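Local coordinates for protein phosphoglycerate kinase (Coxiella burnetii, PDB 4NG4) that catalyses the reversible transfer of a phosphoryl group between (2R)-3-phospho-glyceroyl phosphate and ADP, giving (2R)-3-phosphoglycerate and ATP in glycolysis, at residues Asn24-Ile29 / Leu143-Val148; Asn130-Glu135 / His156-Ser161; Pro270-Val275 / Pro304-Thr309; Ser352-Gly357 / Asp370-Val375. All blocks are in the same frame, centred on the assembly; numbering follows the deposited sequence.

Phosphoglycerate kinase binds its two reactants on separate lobes, and the four contacts are shared out in the same way. Contacts 1 and 2 belong to the N-terminal, substrate-binding half. Their centres lie 18 Å apart and they touch, Phe-147 CZ of contact 1 lying 3.5 Å from Ser-161 O of contact 2, which also holds Arg-157, a residue predicted to bind the substrate. Contacts 3 and 4, centred 23 Å apart, belong to the nucleotide-binding half: contact 4 runs into the glycines at the ADP phosphates, whereas the Pro-270 side chain of contact 3 is about 9 Å from ADP. Contacts 2 and 4, on different lobes, still approach to about 12 Å between nearest atoms.

Contact 1: Asn24-Ile29 / Leu143-Val148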
loop_
_atom_site.group_PDB
_atom_site.type_symbol
_atom_site.label_atom_id
_atom_site.label_comp_id
_atom_site.label_asym_id
_atom_site.label_seq_id
_atom_site.Cartn_x
_atom_site.Cartn_y
_atom_site.Cartn_z
ATOM N N ASN A 24 -0.759 17.815 -28.566
ATOM C CA ASN A 24 -0.274 17.139 -29.778
ATOM C C ASN A 24 0.978 16.285 -29.574
ATOM O O ASN A 24 1.618 15.874 -30.542
ATOM C CB ASN A 24 -0.029 18.164 -30.900
ATOM C CG ASN A 24 -0.454 17.656 -32.256
ATOM O OD1 ASN A 24 0.228 16.839 -32.875
ATOM N ND2 ASN A 24 -1.590 18.144 -32.729
ATOM N N LYS A 25 1.321 16.005 -28.322
ATOM C CA LYS A 25 2.511 15.222 -28.025
ATOM C C LYS A 25 2.166 13.741 -27.909
ATOM O O LYS A 25 0.999 13.369 -27.750
ATOM C CB LYS A 25 3.176 15.728 -26.741
ATOM C CG LYS A 25 3.973 17.022 -26.922
ATOM C CD LYS A 25 4.890 17.272 -25.727
ATOM C CE LYS A 25 6.004 18.264 -26.036
ATOM N NZ LYS A 25 7.086 18.161 -25.009
ATOM N N ARG A 26 3.190 12.902 -28.020
ATOM C CA ARG A 26 3.051 11.475 -27.743
ATOM C C ARG A 26 3.297 11.277 -26.264
ATOM O O ARG A 26 4.380 11.596 -25.775
ATOM C CB ARG A 26 4.064 10.659 -28.538
ATOM C CG ARG A 26 3.851 10.683 -30.045
ATOM C CD ARG A 26 4.937 9.885 -30.728
ATOM N NE ARG A 26 6.221 10.590 -30.719
ATOM C CZ ARG A 26 7.423 10.005 -30.685
ATOM N NH1 ARG A 26 7.549 8.678 -30.631
ATOM N NH2 ARG A 26 8.520 10.757 -30.694
ATOM N N VAL A 27 2.288 10.766 -25.560
ATOM C CA VAL A 27 2.332 10.655 -24.106
ATOM C C VAL A 27 2.143 9.219 -23.699
ATOM O O VAL A 27 1.146 8.590 -24.045
ATOM C CB VAL A 27 1.244 11.514 -23.427
ATOM C CG1 VAL A 27 1.260 11.296 -21.919
ATOM C CG2 VAL A 27 1.443 12.993 -23.763
ATOM N N MET A 28 3.106 8.726 -22.934
ATOM C CA MET A 28 3.138 7.344 -22.491
ATOM C C MET A 28 2.804 7.308 -20.996
ATOM O O MET A 28 3.604 7.744 -20.164
ATOM C CB MET A 28 4.528 6.775 -22.772
ATOM C CG MET A 28 4.561 5.290 -23.049
ATOM S SD MET A 28 6.205 4.753 -23.556
ATOM C CE MET A 28 5.774 3.719 -24.958
ATOM N N ILE A 29 1.608 6.820 -20.671
ATOM C CA ILE A 29 1.130 6.757 -19.291
ATOM C C ILE A 29 1.208 5.329 -18.751
ATOM O O ILE A 29 0.496 4.451 -19.221
ATOM C CB ILE A 29 -0.333 7.235 -19.185
ATOM C CG1 ILE A 29 -0.487 8.635 -19.769
ATOM C CG2 ILE A 29 -0.803 7.233 -17.736
ATOM C CD1 ILE A 29 -1.933 9.045 -19.906
ATOM N N LEU A 143 9.858 5.822 -28.168
ATOM C CA LEU A 143 8.458 5.855 -28.621
ATOM C C LEU A 143 7.615 7.039 -28.113
ATOM O O LEU A 143 6.452 7.175 -28.510
ATOM C CB LEU A 143 7.748 4.539 -28.237
ATOM C CG LEU A 143 8.318 3.226 -28.792
ATOM C CD1 LEU A 143 7.796 2.047 -27.982
ATOM C CD2 LEU A 143 7.994 3.046 -30.274
ATOM N N CYS A 144 8.172 7.899 -27.261
ATOM C CA CYS A 144 7.373 8.986 -26.691
ATOM C C CYS A 144 8.145 10.285 -26.441
ATOM O O CYS A 144 9.361 10.284 -26.233
ATOM C CB CYS A 144 6.731 8.518 -25.383
ATOM S SG CYS A 144 7.831 8.679 -23.978
ATOM N N ASP A 145 7.403 11.390 -26.460
ATOM C CA ASP A 145 7.927 12.697 -26.069
ATOM C C ASP A 145 7.966 12.796 -24.547
ATOM O O ASP A 145 8.975 13.206 -23.976
ATOM C CB ASP A 145 7.039 13.819 -26.603
ATOM C CG ASP A 145 7.030 13.892 -28.106
ATOM O OD1 ASP A 145 8.097 14.181 -28.684
ATOM O OD2 ASP A 145 5.950 13.679 -28.704
ATOM N N ILE A 146 6.853 12.432 -23.905
ATOM C CA ILE A 146 6.718 12.511 -22.451
ATOM C C ILE A 146 6.315 11.166 -21.852
ATOM O O ILE A 146 5.462 10.464 -22.404
ATOM C CB ILE A 146 5.660 13.558 -22.029
ATOM C CG1 ILE A 146 5.999 14.942 -22.590
ATOM C CG2 ILE A 146 5.559 13.626 -20.508
ATOM C CD1 ILE A 146 4.901 15.941 -22.383
ATOM N N PHE A 147 6.933 10.823 -20.720
ATOM C CA PHE A 147 6.546 9.647 -19.942
ATOM C C PHE A 147 5.902 10.080 -18.637
ATOM O O PHE A 147 6.454 10.916 -17.925
ATOM C CB PHE A 147 7.758 8.770 -19.641
ATOM C CG PHE A 147 7.441 7.568 -18.788
ATOM C CD1 PHE A 147 6.520 6.624 -19.217
ATOM C CD2 PHE A 147 8.058 7.382 -17.557
ATOM C CE1 PHE A 147 6.224 5.517 -18.455
ATOM C CE2 PHE A 147 7.759 6.278 -16.779
ATOM C CZ PHE A 147 6.841 5.341 -17.233
ATOM N N VAL A 148 4.746 9.493 -18.328
ATOM C CA VAL A 148 4.017 9.792 -17.104
ATOM C C VAL A 148 3.908 8.530 -16.244
ATOM O O VAL A 148 3.146 7.617 -16.582
ATOM C CB VAL A 148 2.610 10.320 -17.420
ATOM C CG1 VAL A 148 1.915 10.757 -16.154
ATOM C CG2 VAL A 148 2.699 11.471 -18.372
#
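Met-28 and Phe-147, with Val-27 and Ile-146 beside them, pair two neighbouring parallel strands, 26-31 and 146-149, in the middle of the N-terminal sheet. The short segments lie 4.7 Å apart between axes, at 22° to each other. The ladder is the regular parallel one, in which one residue bonds to two on the chain opposite: Met-28 N donates to Ile-146 O (3.0 Å), and Met-28 O accepts from Val-148 N (2.8 Å). One rung earlier, Arg-26 O is gripped twice, by Ile-146 N almost head-on and by Asp-145 N, which reaches it from a more tilted direction. Strand 64-69 bonds to the other edge of 26-31 and strand 171-174 follows beyond 146-149, within the six-stranded parallel sheet of a Rossmann-like α/β domain.

Side chains dress the two faces differently. On one, Val-27 CG1 meets Val-148 CG2 at 3.8 Å. On the other, Met-28 lays its CB against Cys-144 CB; its CG stands anti to the backbone N (chi1 -150°), and the chain, bent at chi3, ends with CE 3.9 Å from Leu-143 CB. Trp-106 packs on Met-28 and Leu-143. At the strand entrance Asp-145 turns back across Arg-26. Its OD2 takes the Arg-26 backbone N-H through the anti lone pair (2.9 Å), while the guanidinium, its plane 85° from the carboxylate, adds a long salt bridge from NE to OD2 (3.7 Å). Cys-144 CA sits over one face of that guanidinium, toward its rim, and Lys-25 crosses Ile-146 nearly perpendicularly, CD against CD1 at 3.6 Å.

Contact 2: Asn130-Glu135 / His156-Ser161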
loop_
_atom_site.group_PDB
_atom_site.type_symbol
_atom_site.label_atom_id
_atom_site.label_comp_id
_atom_site.label_asym_id
_atom_site.label_seq_id
_atom_site.Cartn_x
_atom_site.Cartn_y
_atom_site.Cartn_z
ATOM N N ASN A 130 11.370 -7.347 -16.391
ATOM C CA ASN A 130 11.717 -7.634 -14.999
ATOM C C ASN A 130 13.180 -7.296 -14.566
ATOM O O ASN A 130 13.423 -7.001 -13.391
ATOM C CB ASN A 130 11.374 -9.077 -14.663
ATOM C CG ASN A 130 11.920 -9.478 -13.362
ATOM O OD1 ASN A 130 11.391 -9.083 -12.321
ATOM N ND2 ASN A 130 13.022 -10.220 -13.384
ATOM N N GLU A 131 14.131 -7.321 -15.501
ATOM C CA GLU A 131 15.522 -6.962 -15.201
ATOM C C GLU A 131 15.809 -5.466 -15.404
ATOM O O GLU A 131 16.945 -5.019 -15.205
ATOM C CB GLU A 131 16.483 -7.726 -16.108
ATOM C CG GLU A 131 16.705 -9.185 -15.789
ATOM C CD GLU A 131 17.542 -9.862 -16.888
ATOM O OE1 GLU A 131 18.132 -9.123 -17.731
ATOM O OE2 GLU A 131 17.597 -11.120 -16.918
ATOM N N ASN A 132 14.808 -4.696 -15.830
ATOM C CA ASN A 132 15.019 -3.288 -16.160
ATOM C C ASN A 132 16.166 -3.139 -17.143
ATOM O O ASN A 132 17.073 -2.347 -16.943
ATOM C CB ASN A 132 15.287 -2.474 -14.899
ATOM C CG ASN A 132 15.058 -0.995 -15.102
ATOM O OD1 ASN A 132 14.066 -0.588 -15.700
ATOM N ND2 ASN A 132 15.967 -0.182 -14.579
ATOM N N ASN A 133 16.102 -3.941 -18.200
ATOM C CA ASN A 133 17.093 -3.973 -19.271
ATOM C C ASN A 133 17.248 -2.608 -19.924
ATOM O O ASN A 133 16.248 -1.965 -20.270
ATOM C CB ASN A 133 16.666 -5.012 -20.308
ATOM C CG ASN A 133 17.584 -5.059 -21.491
ATOM O OD1 ASN A 133 17.510 -4.220 -22.394
ATOM N ND2 ASN A 133 18.456 -6.052 -21.507
ATOM N N THR A 134 18.494 -2.172 -20.085
ATOM C CA THR A 134 18.773 -0.849 -20.637
ATOM C C THR A 134 18.215 -0.720 -22.046
ATOM O O THR A 134 17.442 0.204 -22.324
ATOM C CB THR A 134 20.290 -0.541 -20.687
ATOM O OG1 THR A 134 20.814 -0.423 -19.361
ATOM C CG2 THR A 134 20.543 0.756 -21.431
ATOM N N GLU A 135 18.604 -1.652 -22.920
ATOM C CA GLU A 135 18.228 -1.585 -24.333
ATOM C C GLU A 135 16.714 -1.473 -24.487
ATOM O O GLU A 135 16.225 -0.599 -25.200
ATOM C CB GLU A 135 18.762 -2.791 -25.116
ATOM C CG GLU A 135 18.851 -2.541 -26.628
ATOM C CD GLU A 135 18.706 -3.801 -27.474
ATOM O OE1 GLU A 135 18.368 -4.866 -26.915
ATOM O OE2 GLU A 135 18.926 -3.718 -28.712
ATOM N N HIS A 156 7.780 0.498 -6.453
ATOM C CA HIS A 156 8.726 -0.041 -5.487
ATOM C C HIS A 156 9.690 -1.079 -6.072
ATOM O O HIS A 156 10.568 -1.585 -5.362
ATOM C CB HIS A 156 7.983 -0.588 -4.256
ATOM C CG HIS A 156 7.185 -1.837 -4.506
ATOM N ND1 HIS A 156 6.278 -1.951 -5.539
ATOM C CD2 HIS A 156 7.137 -3.009 -3.829
ATOM C CE1 HIS A 156 5.718 -3.148 -5.500
ATOM N NE2 HIS A 156 6.223 -3.812 -4.473
ATOM N N ARG A 157 9.533 -1.374 -7.358
ATOM C CA ARG A 157 10.435 -2.273 -8.079
ATOM C C ARG A 157 10.947 -1.620 -9.343
ATOM O O ARG A 157 10.251 -0.828 -9.973
ATOM C CB ARG A 157 9.729 -3.586 -8.444
ATOM C CG ARG A 157 9.235 -4.365 -7.244
ATOM C CD ARG A 157 10.402 -4.943 -6.425
ATOM N NE ARG A 157 10.046 -5.094 -5.020
ATOM C CZ ARG A 157 9.085 -5.903 -4.568
ATOM N NH1 ARG A 157 8.351 -6.650 -5.402
ATOM N NH2 ARG A 157 8.840 -5.961 -3.260
ATOM N N ALA A 158 12.171 -1.982 -9.706
ATOM C CA ALA A 158 12.853 -1.392 -10.850
ATOM C C ALA A 158 12.611 -2.288 -12.037
ATOM O O ALA A 158 13.099 -3.422 -12.089
ATOM C CB ALA A 158 14.333 -1.260 -10.581
ATOM N N GLN A 159 11.824 -1.781 -12.974
ATOM C CA GLN A 159 11.482 -2.518 -14.173
ATOM C C GLN A 159 11.432 -1.542 -15.336
ATOM O O GLN A 159 11.122 -0.373 -15.140
ATOM C CB GLN A 159 10.157 -3.237 -13.958
ATOM C CG GLN A 159 10.312 -4.460 -13.056
ATOM C CD GLN A 159 9.027 -5.225 -12.903
ATOM O OE1 GLN A 159 8.055 -4.695 -12.401
ATOM N NE2 GLN A 159 9.006 -6.471 -13.347
ATOM N N ALA A 160 11.774 -2.016 -16.530
ATOM C CA ALA A 160 11.863 -1.171 -17.726
ATOM C C ALA A 160 10.703 -0.168 -17.845
ATOM O O ALA A 160 10.894 0.987 -18.185
ATOM C CB ALA A 160 11.924 -2.064 -18.965
ATOM N N SER A 161 9.503 -0.642 -17.544
ATOM C CA SER A 161 8.282 0.135 -17.681
ATOM C C SER A 161 7.954 1.052 -16.491
ATOM O O SER A 161 7.066 1.911 -16.604
ATOM C CB SER A 161 7.102 -0.820 -17.961
ATOM O OG SER A 161 6.703 -1.563 -16.823
#
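Asn-132 and Asn-130 press against the stretch Ala-158 to Ala-160 by van der Waals contact rather than by bonding. Asn-132 has CG anti to its backbone N (chi1 -161°), and its carboxamide is directed at the peptide between Gln-159 and Ala-160. Its CB rests 3.7 Å from Ala-158 O. The exact placing of OD1 is doubtful in the model, since it comes too close to Gln-159 C; any weak hydrogen bond from Gly-164 N to it shares that doubt.

A second packing contact pairs Asn-130 with Gln-159. The Gln-159 chain, extended beyond CG, brings NE2 to 3.4 Å from Asn-130 CA and to 3.7 Å from Asn-130 OD1. The side chains cross obliquely, with their amide planes nearly perpendicular (84°), rather than stacking.

The polar ties run to residues nearby. Glu-129, just before the first segment, takes the N-H of Ser-161 on OE2 and pairs through its backbone with Ala-160, which fixes the two segments to each other indirectly. Asn-133, at the N-cap of helix 134-142, bonds through OD1 to Leu-136 N.

The contact therefore joins the approaches to two successive helices, 134-142 and 160-168, on the surface of the N-terminal lobe. It borders residues predicted to bind the substrate: Arg-157 belongs to the second segment, and the side chain of Gln-159 lies about 4 Å from that of Arg-124 and about 6 Å from that of Arg-73.

Contact 3: Pro270-Val275 / Pro304-Thr309; sequences PVDVIV and PNTSAT
Asp-272 faces the first residues of helix 304-316 with both carboxylate oxygens, a worked example of an acidic group set against the amino end of a helix. Its CG lies between the backbone N and the carbonyl carbon (chi1 57°), and from there both oxygens meet the helix. OD2 receives Asn-305 N at 2.8 Å through its syn lone pair. OD1 has two donors from a single residue: the Thr-306 hydroxyl OG1, met nearly along the C-O direction at 2.6 Å, and Thr-306 N at 2.8 Å, arriving on the syn side but 24° out of the carboxylate plane. Three bonds thus hold the group from the helix side, and the helix end would be expected to favour its charged form.

The Asp-272 and Thr-306 side chains pass each other in opposite directions. Beyond the carboxylate, Thr-306 OG1 also takes a weak bond from Val-271 N (3.0 Å), while its methyl CG2 lies 3.7 Å from Pro-270 CA. Asn-305 crosses Asp-272 at about a right angle, amide plane turned 82° from carboxylate plane, and its OD1 end reaches CG2 of Val-271. Pro-304 sets its ring carbon CD beside Asp-272 OD2.

Around this junction, strand 272-276 is the middle member of the small antiparallel sheet between 286-289 and 298-300. Asp-272 pairs through its backbone with Gly-303, the residue before Pro-304. Pro-270 packs on Ala-229 and Leu-233 of helix 227-235, and Pro-304 on Val-287 of the neighbouring strand.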
loop_
_atom_site.group_PDB
_atom_site.type_symbol
_atom_site.label_atom_id
_atom_site.label_comp_id
_atom_site.label_asym_id
_atom_site.label_seq_id
_atom_site.Cartn_x
_atom_site.Cartn_y
_atom_site.Cartn_z
ATOM N N PRO A 270 -0.525 -4.124 25.153
ATOM C CA PRO A 270 -1.777 -4.657 25.717
ATOM C C PRO A 270 -1.649 -4.935 27.197
ATOM O O PRO A 270 -0.728 -5.662 27.583
ATOM C CB PRO A 270 -1.974 -5.975 24.955
ATOM C CG PRO A 270 -1.256 -5.775 23.648
ATOM C CD PRO A 270 -0.086 -4.876 23.959
ATOM N N VAL A 271 -2.541 -4.362 28.015
ATOM C CA VAL A 271 -2.595 -4.706 29.454
ATOM C C VAL A 271 -3.647 -5.798 29.731
ATOM O O VAL A 271 -3.495 -6.590 30.663
ATOM C CB VAL A 271 -2.829 -3.482 30.361
ATOM C CG1 VAL A 271 -1.965 -2.322 29.928
ATOM C CG2 VAL A 271 -4.278 -3.084 30.345
ATOM N N ASP A 272 -4.704 -5.837 28.922
ATOM C CA ASP A 272 -5.673 -6.939 28.955
ATOM C C ASP A 272 -5.926 -7.510 27.550
ATOM O O ASP A 272 -5.837 -6.786 26.562
ATOM C CB ASP A 272 -6.989 -6.518 29.649
ATOM C CG ASP A 272 -7.670 -5.298 29.005
ATOM O OD1 ASP A 272 -7.165 -4.730 28.014
ATOM O OD2 ASP A 272 -8.741 -4.910 29.514
ATOM N N VAL A 273 -6.229 -8.809 27.481
ATOM C CA VAL A 273 -6.378 -9.550 26.210
ATOM C C VAL A 273 -7.520 -10.560 26.287
ATOM O O VAL A 273 -7.962 -10.912 27.375
ATOM C CB VAL A 273 -5.091 -10.353 25.870
ATOM C CG1 VAL A 273 -3.938 -9.428 25.510
ATOM C CG2 VAL A 273 -4.706 -11.255 27.024
ATOM N N ILE A 274 -8.005 -11.039 25.148
ATOM C CA ILE A 274 -8.961 -12.137 25.199
ATOM C C ILE A 274 -8.346 -13.411 24.664
ATOM O O ILE A 274 -7.812 -13.447 23.560
ATOM C CB ILE A 274 -10.282 -11.840 24.482
ATOM C CG1 ILE A 274 -11.274 -12.981 24.711
ATOM C CG2 ILE A 274 -10.070 -11.691 23.014
ATOM C CD1 ILE A 274 -12.733 -12.506 24.838
ATOM N N VAL A 275 -8.442 -14.459 25.471
ATOM C CA VAL A 275 -7.756 -15.709 25.215
ATOM C C VAL A 275 -8.745 -16.849 25.104
ATOM O O VAL A 275 -9.846 -16.785 25.627
ATOM C CB VAL A 275 -6.716 -16.041 26.336
ATOM C CG1 VAL A 275 -5.809 -14.862 26.603
ATOM C CG2 VAL A 275 -7.394 -16.443 27.628
ATOM N N PRO A 304 -10.835 -4.679 26.891
ATOM C CA PRO A 304 -11.479 -3.376 26.941
ATOM C C PRO A 304 -10.558 -2.250 27.449
ATOM O O PRO A 304 -10.581 -1.151 26.889
ATOM C CB PRO A 304 -12.663 -3.618 27.885
ATOM C CG PRO A 304 -12.239 -4.728 28.735
ATOM C CD PRO A 304 -11.433 -5.617 27.859
ATOM N N ASN A 305 -9.756 -2.526 28.482
ATOM C CA ASN A 305 -8.817 -1.530 29.050
ATOM C C ASN A 305 -7.812 -1.072 28.023
ATOM O O ASN A 305 -7.546 0.126 27.898
ATOM C CB ASN A 305 -8.051 -2.081 30.260
ATOM C CG ASN A 305 -7.383 -0.986 31.080
ATOM O OD1 ASN A 305 -6.216 -0.663 30.882
ATOM N ND2 ASN A 305 -8.126 -0.415 32.004
ATOM N N THR A 306 -7.272 -2.032 27.283
ATOM C CA THR A 306 -6.347 -1.739 26.203
ATOM C C THR A 306 -7.033 -0.935 25.109
ATOM O O THR A 306 -6.586 0.162 24.786
ATOM C CB THR A 306 -5.744 -3.023 25.593
ATOM O OG1 THR A 306 -5.167 -3.841 26.621
ATOM C CG2 THR A 306 -4.673 -2.665 24.558
ATOM N N SER A 307 -8.135 -1.434 24.558
ATOM C CA SER A 307 -8.753 -0.719 23.435
ATOM C C SER A 307 -9.433 0.591 23.851
ATOM O O SER A 307 -9.946 1.297 23.004
ATOM C CB SER A 307 -9.686 -1.619 22.601
ATOM O OG SER A 307 -10.627 -2.293 23.391
ATOM N N ALA A 308 -9.426 0.913 25.144
ATOM C CA ALA A 308 -9.819 2.239 25.619
ATOM C C ALA A 308 -8.603 3.181 25.613
ATOM O O ALA A 308 -8.703 4.366 25.249
ATOM C CB ALA A 308 -10.410 2.134 27.002
ATOM N N THR A 309 -7.456 2.650 26.021
ATOM C CA THR A 309 -6.190 3.348 25.834
ATOM C C THR A 309 -5.998 3.731 24.358
ATOM O O THR A 309 -5.707 4.897 24.038
ATOM C CB THR A 309 -5.022 2.491 26.326
ATOM O OG1 THR A 309 -5.039 2.486 27.760
ATOM C CG2 THR A 309 -3.678 3.022 25.809
#

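Contact 4: Ser352-Gly357 / Asp370-Val375. With ADP (adenosine-5'-diphosphate), chain E.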
loop_
_atom_site.group_PDB
_atom_site.type_symbol
_atom_site.label_atom_id
_atom_site.label_comp_id
_atom_site.label_asym_id
_atom_site.label_seq_id
_atom_site.Cartn_x
_atom_site.Cartn_y
_atom_site.Cartn_z
ATOM N N SER A 352 -6.773 10.450 8.811
ATOM C CA SER A 352 -6.440 9.009 8.894
ATOM C C SER A 352 -5.955 8.440 7.550
ATOM O O SER A 352 -6.475 8.810 6.486
ATOM C CB SER A 352 -7.644 8.201 9.411
ATOM O OG SER A 352 -8.819 8.484 8.656
ATOM N N ILE A 353 -4.948 7.563 7.617
ATOM C CA ILE A 353 -4.365 6.922 6.435
ATOM C C ILE A 353 -4.185 5.450 6.741
ATOM O O ILE A 353 -3.435 5.106 7.651
ATOM C CB ILE A 353 -2.979 7.483 6.091
ATOM C CG1 ILE A 353 -2.977 9.003 6.068
ATOM C CG2 ILE A 353 -2.526 7.005 4.741
ATOM C CD1 ILE A 353 -1.589 9.577 5.989
ATOM N N VAL A 354 -4.876 4.579 6.005
ATOM C CA VAL A 354 -4.765 3.127 6.218
ATOM C C VAL A 354 -4.292 2.421 4.966
ATOM O O VAL A 354 -4.437 2.930 3.857
ATOM C CB VAL A 354 -6.091 2.484 6.674
ATOM C CG1 VAL A 354 -6.628 3.179 7.912
ATOM C CG2 VAL A 354 -7.120 2.526 5.559
ATOM N N GLY A 355 -3.727 1.239 5.165
ATOM C CA GLY A 355 -3.211 0.418 4.078
ATOM C C GLY A 355 -2.976 -0.986 4.597
ATOM O O GLY A 355 -2.953 -1.197 5.811
ATOM N N GLY A 356 -2.822 -1.939 3.674
ATOM C CA GLY A 356 -2.627 -3.349 4.010
ATOM C C GLY A 356 -3.780 -4.201 3.518
ATOM O O GLY A 356 -4.940 -3.806 3.616
ATOM N N GLY A 357 -3.452 -5.379 2.996
ATOM C CA GLY A 357 -4.448 -6.320 2.501
ATOM C C GLY A 357 -5.480 -6.658 3.553
ATOM O O GLY A 357 -6.668 -6.462 3.343
ATOM N N ASP A 370 -15.135 4.054 3.714
ATOM C CA ASP A 370 -15.212 5.443 3.257
ATOM C C ASP A 370 -15.074 6.496 4.389
ATOM O O ASP A 370 -15.103 7.700 4.113
ATOM C CB ASP A 370 -16.466 5.689 2.386
ATOM C CG ASP A 370 -17.791 5.503 3.142
ATOM O OD1 ASP A 370 -17.808 5.423 4.394
ATOM O OD2 ASP A 370 -18.839 5.446 2.458
ATOM N N GLN A 371 -14.928 6.056 5.642
ATOM C CA GLN A 371 -14.755 6.987 6.779
ATOM C C GLN A 371 -13.286 7.302 7.106
ATOM O O GLN A 371 -13.015 8.222 7.873
ATOM C CB GLN A 371 -15.507 6.488 8.033
ATOM C CG GLN A 371 -16.949 7.022 8.158
ATOM C CD GLN A 371 -17.006 8.501 8.526
ATOM O OE1 GLN A 371 -16.977 8.873 9.699
ATOM N NE2 GLN A 371 -17.094 9.349 7.521
ATOM N N MET A 372 -12.353 6.547 6.525
ATOM C CA MET A 372 -10.925 6.861 6.608
ATOM C C MET A 372 -10.623 7.905 5.557
ATOM O O MET A 372 -11.194 7.862 4.472
ATOM C CB MET A 372 -10.070 5.630 6.333
ATOM C CG MET A 372 -10.380 4.436 7.198
ATOM S SD MET A 372 -9.894 4.677 8.900
ATOM C CE MET A 372 -11.356 4.053 9.714
ATOM N N SER A 373 -9.726 8.836 5.860
ATOM C CA SER A 373 -9.446 9.948 4.945
ATOM C C SER A 373 -8.798 9.433 3.663
ATOM O O SER A 373 -9.065 9.955 2.576
ATOM C CB SER A 373 -8.537 10.993 5.597
ATOM O OG SER A 373 -8.684 11.009 7.014
ATOM N N TYR A 374 -7.945 8.412 3.787
ATOM C CA TYR A 374 -7.289 7.821 2.624
ATOM C C TYR A 374 -7.076 6.332 2.802
ATOM O O TYR A 374 -6.466 5.906 3.781
ATOM C CB TYR A 374 -5.942 8.499 2.356
ATOM C CG TYR A 374 -5.401 8.149 1.004
ATOM C CD1 TYR A 374 -5.873 8.794 -0.132
ATOM C CD2 TYR A 374 -4.450 7.141 0.842
ATOM C CE1 TYR A 374 -5.397 8.463 -1.395
ATOM C CE2 TYR A 374 -3.964 6.804 -0.426
ATOM C CZ TYR A 374 -4.444 7.471 -1.529
ATOM O OH TYR A 374 -3.986 7.160 -2.781
ATOM N N VAL A 375 -7.571 5.544 1.851
ATOM C CA VAL A 375 -7.331 4.111 1.848
ATOM C C VAL A 375 -6.368 3.781 0.729
ATOM O O VAL A 375 -6.655 4.065 -0.428
ATOM C CB VAL A 375 -8.625 3.331 1.614
ATOM C CG1 VAL A 375 -8.333 1.831 1.573
ATOM C CG2 VAL A 375 -9.651 3.673 2.696
HETATM P PB ADP E . -2.085 -6.210 6.844
HETATM O O1B ADP E . -3.437 -5.599 7.117
HETATM O O2B ADP E . -2.097 -7.208 5.703
HETATM O O3B ADP E . -0.951 -5.214 6.795
HETATM P PA ADP E . -0.572 -8.090 8.398
HETATM O O1A ADP E . -0.185 -8.684 7.065
HETATM O O2A ADP E . 0.502 -7.401 9.196
HETATM O O3A ADP E . -1.797 -7.048 8.201
HETATM O "O5'" ADP E . -1.192 -9.310 9.268
HETATM C "C5'" ADP E . -2.569 -9.360 9.663
HETATM C "C4'" ADP E . -3.047 -10.801 9.768
HETATM O "O4'" ADP E . -2.459 -11.414 10.922
HETATM C "C3'" ADP E . -4.569 -10.893 9.906
HETATM O "O3'" ADP E . -5.135 -11.659 8.832
HETATM C "C2'" ADP E . -4.814 -11.518 11.275
HETATM O "O2'" ADP E . -5.801 -12.553 11.251
HETATM C "C1'" ADP E . -3.457 -12.061 11.725
HETATM N N9 ADP E . -3.243 -11.849 13.194
HETATM C C8 ADP E . -3.212 -10.662 13.847
HETATM N N7 ADP E . -3.009 -10.858 15.177
HETATM C C5 ADP E . -2.902 -12.184 15.397
HETATM C C6 ADP E . -2.679 -13.071 16.566
HETATM N N6 ADP E . -2.525 -12.574 17.819
HETATM N N1 ADP E . -2.631 -14.408 16.334
HETATM C C2 ADP E . -2.782 -14.955 15.104
HETATM N N3 ADP E . -2.990 -14.205 14.005
HETATM C C4 ADP E . -3.059 -12.841 14.083
#
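Val-354 is the bump of this contact: it projects from strand 351-354 and is received by Met-372 and Val-375 of the adjoining segment. CG1 meets Met-372 SD at 3.7 Å, and CG2 meets Val-375 CG2 at 4.0 Å, so the two branches of one valine are shared between two neighbours. Met-372, its chain bent at chi2 and chi3, brings its sulfur against the strand and crosses Val-354 at about a right angle. Leu-360 and Leu-363 of helix 357-365 pack over this same face.

At the start of the strand two serines interlock. Ser-352 N donates to Ser-373 OG at 2.7 Å, and Ser-373 N donates in return to Ser-352 OG at 3.0 Å; each hydroxyl oxygen sits against the other residue's backbone N. The pairing then settles into a parallel ladder, Val-354 N giving a nearly straight bond to Tyr-374 O (3.0 Å). This is a beta-alpha-beta unit: strand 351-354, helix 357-365 and strand 374-375, the last at the sheet's edge. Its turn from strand to helix carries the glycines of the ADP pocket. At Gly-356, the N-cap, a CB would run into ADP O3B, and the backbone angles also suit glycine; its CA comes to 3.7 Å from O3B, while Gly-357 N lies 3.5 Å from O2B. Asp-358 N and Thr-359 OG1, next along the chain, hydrogen-bond to ADP.

On the opposite face Ile-353 makes the contact, CG2 approaching Tyr-374 CD2 obliquely at 4.3 Å. The tyrosine ring leads away to helix 176-190, where its OH bonds Glu-181.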